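Local structure of 5-formaminoimidazole-4-carboxamide-1-(beta)-D-ribofuranosyl 5'-monophosphate synthetase (Methanocaldococcus jannaschii, 2R7L) at residues D226-S231 / Y253-N258; G317-F322 / L337-R342; K16-I21 / E84-V89. The protein catalyses the ATP- and formate-dependent formylation of AICAR to FAICAR, a step of purine biosynthesis, without using folates. All coordinates share one frame; numbering follows the deposited sequence.

Contact 1 (D226-S231 / Y253-N258). With AMZ (aminoimidazole 4-carboxamide ribonucleotide), chain F; ATP (adenosine-5'-triphosphate), chain E.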
loop_
_atom_site.group_PDB
_atom_site.type_symbol
_atom_site.label_atom_id
_atom_site.label_comp_id
_atom_site.label_asym_id
_atom_site.label_seq_id
_atom_site.Cartn_x
_atom_site.Cartn_y
_atom_site.Cartn_z
ATOM N N ASP A 226 15.666 -2.628 -20.554
ATOM C CA ASP A 226 16.898 -3.141 -19.961
ATOM C C ASP A 226 18.040 -3.039 -20.967
ATOM O O ASP A 226 17.821 -2.858 -22.170
ATOM C CB ASP A 226 16.735 -4.606 -19.531
ATOM C CG ASP A 226 16.631 -5.562 -20.724
ATOM O OD1 ASP A 226 15.573 -5.555 -21.388
ATOM O OD2 ASP A 226 17.594 -6.331 -20.989
ATOM N N LYS A 227 19.263 -3.143 -20.465
ATOM C CA LYS A 227 20.409 -3.362 -21.330
ATOM C C LYS A 227 20.974 -4.736 -21.006
ATOM O O LYS A 227 20.953 -5.165 -19.850
ATOM C CB LYS A 227 21.452 -2.250 -21.183
ATOM C CG LYS A 227 22.255 -2.272 -19.907
ATOM C CD LYS A 227 23.482 -1.388 -20.037
ATOM C CE LYS A 227 24.456 -1.652 -18.915
ATOM N NZ LYS A 227 25.804 -1.114 -19.202
ATOM N N ARG A 228 21.448 -5.436 -22.031
ATOM C CA ARG A 228 21.921 -6.802 -21.868
ATOM C C ARG A 228 23.218 -6.840 -21.085
ATOM O O ARG A 228 24.009 -5.896 -21.129
ATOM C CB ARG A 228 22.155 -7.462 -23.226
ATOM C CG ARG A 228 20.956 -7.466 -24.146
ATOM C CD ARG A 228 19.786 -8.168 -23.494
ATOM N NE ARG A 228 18.940 -8.825 -24.480
ATOM C CZ ARG A 228 17.627 -8.982 -24.356
ATOM N NH1 ARG A 228 16.996 -8.519 -23.285
ATOM N NH2 ARG A 228 16.943 -9.599 -25.310
ATOM N N TYR A 229 23.426 -7.950 -20.381
ATOM C CA TYR A 229 24.653 -8.213 -19.642
ATOM C C TYR A 229 25.129 -9.549 -20.187
ATOM O O TYR A 229 24.587 -10.605 -19.842
ATOM C CB TYR A 229 24.354 -8.301 -18.145
ATOM C CG TYR A 229 25.532 -8.078 -17.236
ATOM C CD1 TYR A 229 26.529 -7.181 -17.574
ATOM C CD2 TYR A 229 25.626 -8.730 -16.016
ATOM C CE1 TYR A 229 27.594 -6.961 -16.750
ATOM C CE2 TYR A 229 26.697 -8.505 -15.170
ATOM C CZ TYR A 229 27.676 -7.620 -15.553
ATOM O OH TYR A 229 28.757 -7.379 -14.744
ATOM N N GLU A 230 26.132 -9.489 -21.060
ATOM C CA GLU A 230 26.544 -10.637 -21.864
ATOM C C GLU A 230 27.974 -11.100 -21.554
ATOM O O GLU A 230 28.842 -10.292 -21.244
ATOM C CB GLU A 230 26.364 -10.306 -23.351
ATOM C CG GLU A 230 24.895 -10.176 -23.748
ATOM C CD GLU A 230 24.669 -9.407 -25.031
ATOM O OE1 GLU A 230 25.555 -8.618 -25.433
ATOM O OE2 GLU A 230 23.586 -9.587 -25.633
ATOM N N SER A 231 28.191 -12.411 -21.604
ATOM C CA SER A 231 29.502 -13.008 -21.354
ATOM C C SER A 231 29.980 -13.717 -22.635
ATOM O O SER A 231 29.208 -14.434 -23.255
ATOM C CB SER A 231 29.399 -14.010 -20.205
ATOM O OG SER A 231 30.679 -14.414 -19.744
ATOM N N TYR A 253 28.911 -13.470 -26.928
ATOM C CA TYR A 253 27.778 -12.621 -26.573
ATOM C C TYR A 253 26.632 -13.442 -25.981
ATOM O O TYR A 253 25.477 -13.287 -26.364
ATOM C CB TYR A 253 27.325 -11.831 -27.806
ATOM C CG TYR A 253 28.391 -10.884 -28.320
ATOM C CD1 TYR A 253 28.315 -9.519 -28.061
ATOM C CD2 TYR A 253 29.484 -11.355 -29.048
ATOM C CE1 TYR A 253 29.286 -8.649 -28.519
ATOM C CE2 TYR A 253 30.471 -10.486 -29.507
ATOM C CZ TYR A 253 30.362 -9.137 -29.240
ATOM O OH TYR A 253 31.328 -8.266 -29.686
ATOM N N VAL A 254 26.970 -14.319 -25.042
ATOM C CA VAL A 254 25.986 -15.165 -24.384
ATOM C C VAL A 254 25.204 -14.374 -23.327
ATOM O O VAL A 254 25.797 -13.855 -22.376
ATOM C CB VAL A 254 26.676 -16.348 -23.686
ATOM C CG1 VAL A 254 25.641 -17.263 -23.038
ATOM C CG2 VAL A 254 27.539 -17.122 -24.675
ATOM N N ILE A 255 23.881 -14.287 -23.486
ATOM C CA ILE A 255 23.057 -13.556 -22.516
ATOM C C ILE A 255 23.164 -14.172 -21.130
ATOM O O ILE A 255 22.913 -15.369 -20.948
ATOM C CB ILE A 255 21.560 -13.450 -22.932
ATOM C CG1 ILE A 255 20.841 -12.422 -22.058
ATOM C CG2 ILE A 255 20.853 -14.804 -22.840
ATOM C CD1 ILE A 255 21.403 -11.015 -22.189
ATOM N N THR A 256 23.555 -13.358 -20.151
ATOM C CA THR A 256 23.658 -13.849 -18.781
ATOM C C THR A 256 22.775 -13.092 -17.783
ATOM O O THR A 256 22.573 -13.551 -16.660
ATOM C CB THR A 256 25.112 -13.851 -18.264
ATOM O OG1 THR A 256 25.569 -12.505 -18.067
ATOM C CG2 THR A 256 26.020 -14.569 -19.239
ATOM N N GLY A 257 22.253 -11.940 -18.183
ATOM C CA GLY A 257 21.498 -11.110 -17.256
ATOM C C GLY A 257 21.153 -9.761 -17.832
ATOM O O GLY A 257 21.460 -9.477 -18.991
ATOM N N ASN A 258 20.511 -8.927 -17.018
ATOM C CA ASN A 258 20.001 -7.650 -17.483
ATOM C C ASN A 258 20.183 -6.559 -16.438
ATOM O O ASN A 258 20.177 -6.813 -15.241
ATOM C CB ASN A 258 18.518 -7.758 -17.875
ATOM C CG ASN A 258 18.219 -8.988 -18.725
ATOM O OD1 ASN A 258 18.048 -8.892 -19.943
ATOM N ND2 ASN A 258 18.152 -10.147 -18.084
HETATM O O5 AMZ F . 17.617 -12.376 -19.707
HETATM C C6 AMZ F . 17.485 -12.345 -20.933
HETATM N N2 AMZ F . 17.577 -11.242 -21.672
HETATM C C3A AMZ F . 17.211 -13.620 -21.714
HETATM C C7A AMZ F . 17.159 -13.759 -23.090
HETATM N N3 AMZ F . 17.329 -12.809 -24.011
HETATM N N1 AMZ F . 16.999 -14.811 -21.170
HETATM C C5 AMZ F . 16.810 -15.675 -22.178
HETATM N N AMZ F . 16.909 -15.031 -23.346
HETATM C C1 AMZ F . 16.750 -15.632 -24.692
HETATM C C2 AMZ F . 18.058 -16.194 -25.250
HETATM C C3 AMZ F . 17.939 -17.686 -25.003
HETATM O O2 AMZ F . 18.549 -18.392 -26.082
HETATM O O1 AMZ F . 18.080 -15.930 -26.658
HETATM O O AMZ F . 15.859 -16.741 -24.486
HETATM C C AMZ F . 16.431 -17.915 -25.069
HETATM C C4 AMZ F . 15.990 -19.104 -24.192
HETATM O O3 AMZ F . 16.409 -18.902 -22.846
HETATM P P AMZ F . 17.026 -20.107 -22.029
HETATM O OP1 AMZ F . 16.081 -21.221 -21.753
HETATM O O4 AMZ F . 18.295 -20.644 -22.857
HETATM O OP2 AMZ F . 17.615 -19.496 -20.649
HETATM P PG ATP E . 19.553 -12.773 -27.098
HETATM O O1G ATP E . 18.252 -13.542 -27.043
HETATM O O2G ATP E . 19.399 -11.274 -26.934
HETATM O O3G ATP E . 20.646 -13.377 -26.248
HETATM P PB ATP E . 19.396 -12.266 -29.899
HETATM O O1B ATP E . 18.107 -11.605 -29.477
HETATM O O2B ATP E . 19.357 -13.262 -31.037
HETATM O O3B ATP E . 20.074 -12.992 -28.620
HETATM P PA ATP E . 21.708 -11.192 -31.235
HETATM O O1A ATP E . 21.350 -10.622 -32.583
HETATM O O2A ATP E . 22.314 -12.561 -31.083
HETATM O O3A ATP E . 20.409 -11.062 -30.272
HETATM O "O5'" ATP E . 22.703 -10.145 -30.544
HETATM C "C5'" ATP E . 23.504 -10.560 -29.449
HETATM C "C4'" ATP E . 24.325 -9.364 -28.996
HETATM O "O4'" ATP E . 25.267 -8.993 -30.009
HETATM C "C3'" ATP E . 23.478 -8.126 -28.762
HETATM O "O3'" ATP E . 22.935 -8.089 -27.438
HETATM C "C2'" ATP E . 24.460 -6.999 -29.015
HETATM O "O2'" ATP E . 25.208 -6.716 -27.833
HETATM C "C1'" ATP E . 25.405 -7.570 -30.064
HETATM N N9 ATP E . 24.936 -7.115 -31.386
HETATM C C8 ATP E . 24.004 -7.743 -32.131
HETATM N N7 ATP E . 23.778 -7.073 -33.287
HETATM C C5 ATP E . 24.591 -6.000 -33.300
HETATM C C6 ATP E . 24.864 -4.887 -34.235
HETATM N N6 ATP E . 24.205 -4.779 -35.415
HETATM N N1 ATP E . 25.781 -3.973 -33.858
HETATM C C2 ATP E . 26.440 -4.064 -32.681
HETATM N N3 ATP E . 26.247 -5.053 -31.793
HETATM C C4 ATP E . 25.343 -6.025 -32.036
#

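Contact 2 (G317-F322 / L337-R342). With AMZ (aminoimidazole 4-carboxamide ribonucleotide), chain F.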
loop_
_atom_site.group_PDB
_atom_site.type_symbol
_atom_site.label_atom_id
_atom_site.label_comp_id
_atom_site.label_asym_id
_atom_site.label_seq_id
_atom_site.Cartn_x
_atom_site.Cartn_y
_atom_site.Cartn_z
ATOM N N GLY A 317 13.169 -11.850 -22.357
ATOM C CA GLY A 317 13.790 -12.164 -21.069
ATOM C C GLY A 317 14.157 -10.962 -20.216
ATOM O O GLY A 317 14.263 -11.071 -18.997
ATOM N N GLY A 318 14.365 -9.816 -20.855
ATOM C CA GLY A 318 14.786 -8.617 -20.144
ATOM C C GLY A 318 13.741 -7.996 -19.228
ATOM O O GLY A 318 14.065 -7.102 -18.433
ATOM N N THR A 319 12.490 -8.451 -19.347
ATOM C CA THR A 319 11.415 -7.999 -18.464
ATOM C C THR A 319 11.697 -8.419 -17.027
ATOM O O THR A 319 11.102 -7.892 -16.091
ATOM C CB THR A 319 10.031 -8.543 -18.883
ATOM O OG1 THR A 319 10.116 -9.954 -19.094
ATOM C CG2 THR A 319 9.539 -7.875 -20.164
ATOM N N ASN A 320 12.618 -9.361 -16.857
ATOM C CA ASN A 320 13.023 -9.778 -15.526
ATOM C C ASN A 320 13.671 -8.644 -14.727
ATOM O O ASN A 320 13.658 -8.664 -13.501
ATOM C CB ASN A 320 13.938 -11.006 -15.591
ATOM C CG ASN A 320 13.231 -12.229 -16.154
ATOM O OD1 ASN A 320 12.011 -12.366 -16.032
ATOM N ND2 ASN A 320 13.993 -13.123 -16.780
ATOM N N SER A 321 14.213 -7.640 -15.414
ATOM C CA SER A 321 14.847 -6.523 -14.723
ATOM C C SER A 321 13.848 -5.677 -13.916
ATOM O O SER A 321 14.245 -5.001 -12.966
ATOM C CB SER A 321 15.638 -5.634 -15.700
ATOM O OG SER A 321 14.780 -5.088 -16.685
ATOM N N PHE A 322 12.568 -5.696 -14.303
ATOM C CA PHE A 322 11.521 -5.006 -13.533
ATOM C C PHE A 322 10.404 -5.919 -13.000
ATOM O O PHE A 322 9.217 -5.652 -13.207
ATOM C CB PHE A 322 10.960 -3.777 -14.275
ATOM C CG PHE A 322 10.357 -4.078 -15.627
ATOM C CD1 PHE A 322 11.159 -4.399 -16.714
ATOM C CD2 PHE A 322 8.987 -4.007 -15.816
ATOM C CE1 PHE A 322 10.607 -4.663 -17.956
ATOM C CE2 PHE A 322 8.428 -4.277 -17.051
ATOM C CZ PHE A 322 9.241 -4.602 -18.129
ATOM N N LEU A 337 4.256 -2.591 -11.197
ATOM C CA LEU A 337 3.705 -3.428 -12.260
ATOM C C LEU A 337 4.792 -4.083 -13.116
ATOM O O LEU A 337 5.584 -3.381 -13.744
ATOM C CB LEU A 337 2.805 -2.566 -13.160
ATOM C CG LEU A 337 2.178 -3.233 -14.386
ATOM C CD1 LEU A 337 1.088 -4.219 -13.982
ATOM C CD2 LEU A 337 1.612 -2.185 -15.326
ATOM N N SER A 338 4.822 -5.418 -13.140
ATOM C CA SER A 338 5.692 -6.167 -14.051
ATOM C C SER A 338 4.976 -6.506 -15.351
ATOM O O SER A 338 3.759 -6.378 -15.452
ATOM C CB SER A 338 6.162 -7.474 -13.407
ATOM O OG SER A 338 5.067 -8.366 -13.251
ATOM N N MET A 339 5.738 -6.949 -16.348
ATOM C CA MET A 339 5.150 -7.406 -17.598
ATOM C C MET A 339 4.240 -8.612 -17.358
ATOM O O MET A 339 3.145 -8.698 -17.913
ATOM C CB MET A 339 6.238 -7.764 -18.613
ATOM C CG MET A 339 5.683 -8.188 -19.959
ATOM S SD MET A 339 4.781 -6.879 -20.800
ATOM C CE MET A 339 6.099 -5.889 -21.505
ATOM N N GLY A 340 4.703 -9.548 -16.537
ATOM C CA GLY A 340 3.882 -10.703 -16.162
ATOM C C GLY A 340 2.501 -10.340 -15.609
ATOM O O GLY A 340 1.501 -11.003 -15.925
ATOM N N GLN A 341 2.437 -9.297 -14.779
ATOM C CA GLN A 341 1.164 -8.852 -14.211
ATOM C C GLN A 341 0.295 -8.133 -15.231
ATOM O O GLN A 341 -0.935 -8.210 -15.170
ATOM C CB GLN A 341 1.358 -7.946 -12.984
ATOM C CG GLN A 341 0.021 -7.631 -12.303
ATOM C CD GLN A 341 0.142 -6.813 -11.040
ATOM O OE1 GLN A 341 1.232 -6.383 -10.657
ATOM N NE2 GLN A 341 -0.996 -6.586 -10.380
ATOM N N ARG A 342 0.939 -7.415 -16.148
ATOM C CA ARG A 342 0.252 -6.751 -17.256
ATOM C C ARG A 342 -0.395 -7.755 -18.213
ATOM O O ARG A 342 -1.481 -7.513 -18.740
ATOM C CB ARG A 342 1.215 -5.850 -18.029
ATOM C CG ARG A 342 0.553 -5.078 -19.167
ATOM C CD ARG A 342 -0.492 -4.130 -18.636
ATOM N NE ARG A 342 -1.344 -3.547 -19.674
ATOM C CZ ARG A 342 -2.460 -4.111 -20.130
ATOM N NH1 ARG A 342 -2.857 -5.293 -19.657
ATOM N NH2 ARG A 342 -3.177 -3.498 -21.071
HETATM O O5 AMZ F . 17.617 -12.376 -19.707
HETATM C C6 AMZ F . 17.485 -12.345 -20.933
HETATM N N2 AMZ F . 17.577 -11.242 -21.672
HETATM C C3A AMZ F . 17.211 -13.620 -21.714
HETATM C C7A AMZ F . 17.159 -13.759 -23.090
HETATM N N3 AMZ F . 17.329 -12.809 -24.011
HETATM N N1 AMZ F . 16.999 -14.811 -21.170
HETATM C C5 AMZ F . 16.810 -15.675 -22.178
HETATM N N AMZ F . 16.909 -15.031 -23.346
HETATM C C1 AMZ F . 16.750 -15.632 -24.692
HETATM C C2 AMZ F . 18.058 -16.194 -25.250
HETATM C C3 AMZ F . 17.939 -17.686 -25.003
HETATM O O2 AMZ F . 18.549 -18.392 -26.082
HETATM O O1 AMZ F . 18.080 -15.930 -26.658
HETATM O O AMZ F . 15.859 -16.741 -24.486
HETATM C C AMZ F . 16.431 -17.915 -25.069
HETATM C C4 AMZ F . 15.990 -19.104 -24.192
HETATM O O3 AMZ F . 16.409 -18.902 -22.846
HETATM P P AMZ F . 17.026 -20.107 -22.029
HETATM O OP1 AMZ F . 16.081 -21.221 -21.753
HETATM O O4 AMZ F . 18.295 -20.644 -22.857
HETATM O OP2 AMZ F . 17.615 -19.496 -20.649
HETATM O O HOH W 1 8.501 -7.308 -15.751
#

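Contact 3 (K16-I21 / E84-V89)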
loop_
_atom_site.group_PDB
_atom_site.type_symbol
_atom_site.label_atom_id
_atom_site.label_comp_id
_atom_site.label_asym_id
_atom_site.label_seq_id
_atom_site.Cartn_x
_atom_site.Cartn_y
_atom_site.Cartn_z
ATOM N N LYS A 16 -15.262 -21.655 -16.962
ATOM C CA LYS A 16 -14.949 -20.221 -16.985
ATOM C C LYS A 16 -14.816 -19.559 -15.609
ATOM O O LYS A 16 -14.511 -18.366 -15.526
ATOM C CB LYS A 16 -15.991 -19.455 -17.802
ATOM C CG LYS A 16 -16.280 -20.037 -19.174
ATOM C CD LYS A 16 -15.148 -19.791 -20.156
ATOM C CE LYS A 16 -15.538 -20.279 -21.539
ATOM N NZ LYS A 16 -16.038 -21.681 -21.472
ATOM N N ASP A 17 -15.052 -20.319 -14.542
ATOM C CA ASP A 17 -14.971 -19.781 -13.183
ATOM C C ASP A 17 -13.635 -20.164 -12.561
ATOM O O ASP A 17 -13.297 -19.721 -11.461
ATOM C CB ASP A 17 -16.105 -20.327 -12.296
ATOM C CG ASP A 17 -17.482 -19.905 -12.767
ATOM O OD1 ASP A 17 -17.667 -18.725 -13.125
ATOM O OD2 ASP A 17 -18.390 -20.765 -12.764
ATOM N N GLU A 18 -12.886 -21.006 -13.267
ATOM C CA GLU A 18 -11.637 -21.538 -12.741
ATOM C C GLU A 18 -10.481 -21.445 -13.735
ATOM O O GLU A 18 -9.629 -22.335 -13.790
ATOM C CB GLU A 18 -11.838 -22.984 -12.301
ATOM C CG GLU A 18 -13.012 -23.154 -11.354
ATOM C CD GLU A 18 -13.156 -24.569 -10.855
ATOM O OE1 GLU A 18 -12.337 -25.426 -11.251
ATOM O OE2 GLU A 18 -14.090 -24.823 -10.065
ATOM N N ILE A 19 -10.453 -20.366 -14.514
ATOM C CA ILE A 19 -9.379 -20.160 -15.480
ATOM C C ILE A 19 -8.062 -19.929 -14.742
ATOM O O ILE A 19 -7.958 -19.038 -13.891
ATOM C CB ILE A 19 -9.666 -18.972 -16.420
ATOM C CG1 ILE A 19 -10.942 -19.215 -17.228
ATOM C CG2 ILE A 19 -8.483 -18.714 -17.349
ATOM C CD1 ILE A 19 -10.933 -20.491 -18.027
ATOM N N THR A 20 -7.071 -20.759 -15.049
ATOM C CA THR A 20 -5.745 -20.598 -14.474
ATOM C C THR A 20 -4.768 -20.096 -15.537
ATOM O O THR A 20 -5.073 -20.097 -16.735
ATOM C CB THR A 20 -5.206 -21.908 -13.892
ATOM O OG1 THR A 20 -4.936 -22.826 -14.957
ATOM C CG2 THR A 20 -6.206 -22.524 -12.921
ATOM N N ILE A 21 -3.601 -19.657 -15.091
ATOM C CA ILE A 21 -2.554 -19.227 -16.009
ATOM C C ILE A 21 -1.385 -20.171 -15.871
ATOM O O ILE A 21 -0.910 -20.424 -14.761
ATOM C CB ILE A 21 -2.118 -17.774 -15.747
ATOM C CG1 ILE A 21 -3.217 -16.819 -16.219
ATOM C CG2 ILE A 21 -0.787 -17.470 -16.456
ATOM C CD1 ILE A 21 -2.974 -15.370 -15.878
ATOM N N GLU A 84 -7.394 -29.744 -18.514
ATOM C CA GLU A 84 -8.249 -30.131 -17.396
ATOM C C GLU A 84 -8.132 -29.134 -16.249
ATOM O O GLU A 84 -8.968 -29.111 -15.345
ATOM C CB GLU A 84 -7.883 -31.529 -16.895
ATOM C CG GLU A 84 -8.341 -32.665 -17.799
ATOM C CD GLU A 84 -7.840 -34.022 -17.329
ATOM O OE1 GLU A 84 -7.164 -34.080 -16.277
ATOM O OE2 GLU A 84 -8.119 -35.032 -18.012
ATOM N N LEU A 85 -7.082 -28.320 -16.292
ATOM C CA LEU A 85 -6.833 -27.315 -15.271
ATOM C C LEU A 85 -7.355 -25.969 -15.721
ATOM O O LEU A 85 -7.230 -24.976 -15.003
ATOM C CB LEU A 85 -5.339 -27.225 -14.964
ATOM C CG LEU A 85 -4.799 -28.332 -14.059
ATOM C CD1 LEU A 85 -3.290 -28.281 -14.011
ATOM C CD2 LEU A 85 -5.384 -28.216 -12.661
ATOM N N ASN A 86 -7.945 -25.941 -16.915
ATOM C CA ASN A 86 -8.480 -24.704 -17.496
ATOM C C ASN A 86 -7.412 -23.624 -17.712
ATOM O O ASN A 86 -7.688 -22.424 -17.605
ATOM C CB ASN A 86 -9.638 -24.167 -16.648
ATOM C CG ASN A 86 -10.699 -25.221 -16.384
ATOM O OD1 ASN A 86 -11.487 -25.564 -17.269
ATOM N ND2 ASN A 86 -10.720 -25.745 -15.166
ATOM N N SER A 87 -6.200 -24.065 -18.039
ATOM C CA SER A 87 -5.056 -23.169 -18.213
ATOM C C SER A 87 -5.023 -22.451 -19.552
ATOM O O SER A 87 -5.180 -23.073 -20.610
ATOM C CB SER A 87 -3.755 -23.946 -18.053
ATOM O OG SER A 87 -3.702 -24.644 -16.821
ATOM N N ILE A 88 -4.827 -21.137 -19.497
ATOM C CA ILE A 88 -4.356 -20.373 -20.645
ATOM C C ILE A 88 -2.837 -20.288 -20.515
ATOM O O ILE A 88 -2.322 -19.767 -19.519
ATOM C CB ILE A 88 -4.924 -18.955 -20.666
ATOM C CG1 ILE A 88 -6.454 -18.986 -20.770
ATOM C CG2 ILE A 88 -4.307 -18.135 -21.806
ATOM C CD1 ILE A 88 -7.090 -17.606 -20.743
ATOM N N VAL A 89 -2.123 -20.815 -21.508
ATOM C CA VAL A 89 -0.659 -20.819 -21.487
ATOM C C VAL A 89 -0.077 -19.486 -21.947
ATOM O O VAL A 89 -0.488 -18.936 -22.973
ATOM C CB VAL A 89 -0.076 -21.947 -22.356
ATOM C CG1 VAL A 89 1.438 -21.785 -22.508
ATOM C CG2 VAL A 89 -0.413 -23.303 -21.752
#

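Contact 1 (D226-S231 / Y253-N258)
T256 OG1 sits between its own backbone N and carbonyl carbon (chi1 70°), which turns the hydroxyl onto Y229. T256 OG1 donates to Y229 O at 2.8 Å, from above the carbonyl plane. T256 N donates to the same oxygen within that plane, so two bonds grip one carbonyl. Y229 is opposed by two residues, T256 and G257, in a classic beta bulge, which shifts the antiparallel register by one residue. Past it, S231 N gives V254 O a nearly straight bond of 2.9 Å.

R228, E230, I255 and N258 project from one face of the sheet, and both ligands lie there. I255 CG1 is anti to the backbone N (chi1 -167°) and touches the AICAR carboxamide. Its CD1 packs on R228 CD at 3.5 Å. N258 OD1 accepts from AMZ N2 (3.0 Å), and N258 ND2 donates to AMZ O5 (2.8 Å). AMZ N2 also lies 3.2 Å above the R228 guanidinium plane, toward its rim. R228 NE and NH2 make weak bonds to ATP O2G at the guanidinium edge. R228 NH1 meets the syn lone pair of D226 OD2 in a salt bridge; NH2 has a second one with D316. D226 OD1 is hydrogen-bonded to H210 NE2. E230 OE1 accepts from ATP O2' at 3.1 Å and pairs with R238 of the third subunit.

N258 thus matches the carboxamide with a bond in each direction. R228 lies between the gamma-phosphate and AICAR, weakly bonded to the first and with a face against the second.

Contact 2 (G317-F322 / L337-R342)
L337 comes first and meets F322: its carbonyl oxygen lies at the edge of the ring, 4.0 Å from F322 CD2. The same oxygen accepts a hydrogen bond from S329 OG.

S338 follows, with its CB 3.6 Å from F322 O. S338 is the N-cap of the helix that starts at M339. Its OG lies between the backbone N and the carbonyl carbon (chi1 68°) and accepts from Q341 N at 3.2 Å.

M339 carries most of the contact from this side. Its CB packs on T319 CG2 at 3.6 Å. M339 CG is anti to the backbone N (chi1 -177°) and also lies near that methyl. The rest of the chain bends, and CE lies 4.2 Å from T319 CG2. The two side chains cross obliquely. F322 comes up beside them, its CE2 near M339 N and its CZ near M339 CB.

No direct hydrogen bond joins the segments; a water does. It accepts from M339 N at 2.8 Å and donates to T319 O at 2.7 Å, with a weak bond to F322 O. The water and T319 O lie over the same face of the F322 ring, toward its rim. The water thus ties the start of the helix to T319 of the 3-10 segment 317-321 and, weakly, to F322 just after it. The start of that segment, G317 and G318, lines the AICAR pocket. A CB on G317 would collide with the imidazole of the ligand.

The helix begun at M339 runs on through Q341 and R342. M339 packs among H31 of helix 29-38, H210 of strand 205-214 and L223 of strand 219-230. R342 forms salt bridges to E221 of strand 219-230 and E346 of its own helix.

Contact 3 (K16-I21 / E84-V89)
T20 and S87 point to the same face of the sheet, and their hydroxyls meet. T20 OG1 and S87 OG are 2.9 Å apart. T20 OG1 donates to L85 O at 3.1 Å, from above the carbonyl plane. The torsion chi1 of 69° sets OG1 between the backbone N and the carbonyl carbon. T20 CG2, beside the backbone N, rests 3.4 Å from L85 O as well. S87 OG has a further, weak bond to L82 O. A valine in place of T20 would probably leave L85 O without this donor and S87 OG without its hydroxyl partner.

I88 is on the other face with I21, and I19, just before the strand, crosses it at a slant, with I19 CG2 3.8 Å from I88 CD1. I19 stands at about a right angle to the N86 side chain and brings its CD1 to 4.1 Å from N86 CB. That CB also lies 3.4 Å from E18 O.

The backbones run parallel here. T20 N donates to N86 O, and I88 N donates to T20 O at 3.0 Å. Strand 20-24 lies between strands 43-47 and 87-89 in a four-stranded parallel sheet of order 3-2-1-4, in keeping with the Rossmann-like clan of this family. The connection through helix 76-84 leads from strand 63-66, at one edge, to strand 87-89 at the other. N86, just past that helix, has positive phi and closes it in a Schellman motif. N86 OD1 takes a hydrogen bond from N15 N, before segment 16-21.

Helix 4-11 and helix 339-353 cover I19 and I88, through F11, L351 and I347. E18 OE2 is hydrogen-bonded to F64 N of the fourth subunit.

All three contacts are largely buried, but only contacts 1 and 2 touch AICAR. These two meet directly: G318 CA packs on N258 OD1 and D226 OD1. Contact 1 is a strand pair whose charged and polar side chains hold both ligands. Contact 2 is mainly apolar and water-bridged, and reaches the ligand through its glycine end. Contact 3 lies away from the annotated sites, about 34 Å from contact 1 between centres and on the opposite side of the chain's centre. Several of its touching residues are partly exposed. Its strands are parallel, those of contact 1 antiparallel. Helix 339-353 starts in contact 2 and packs on contact 3.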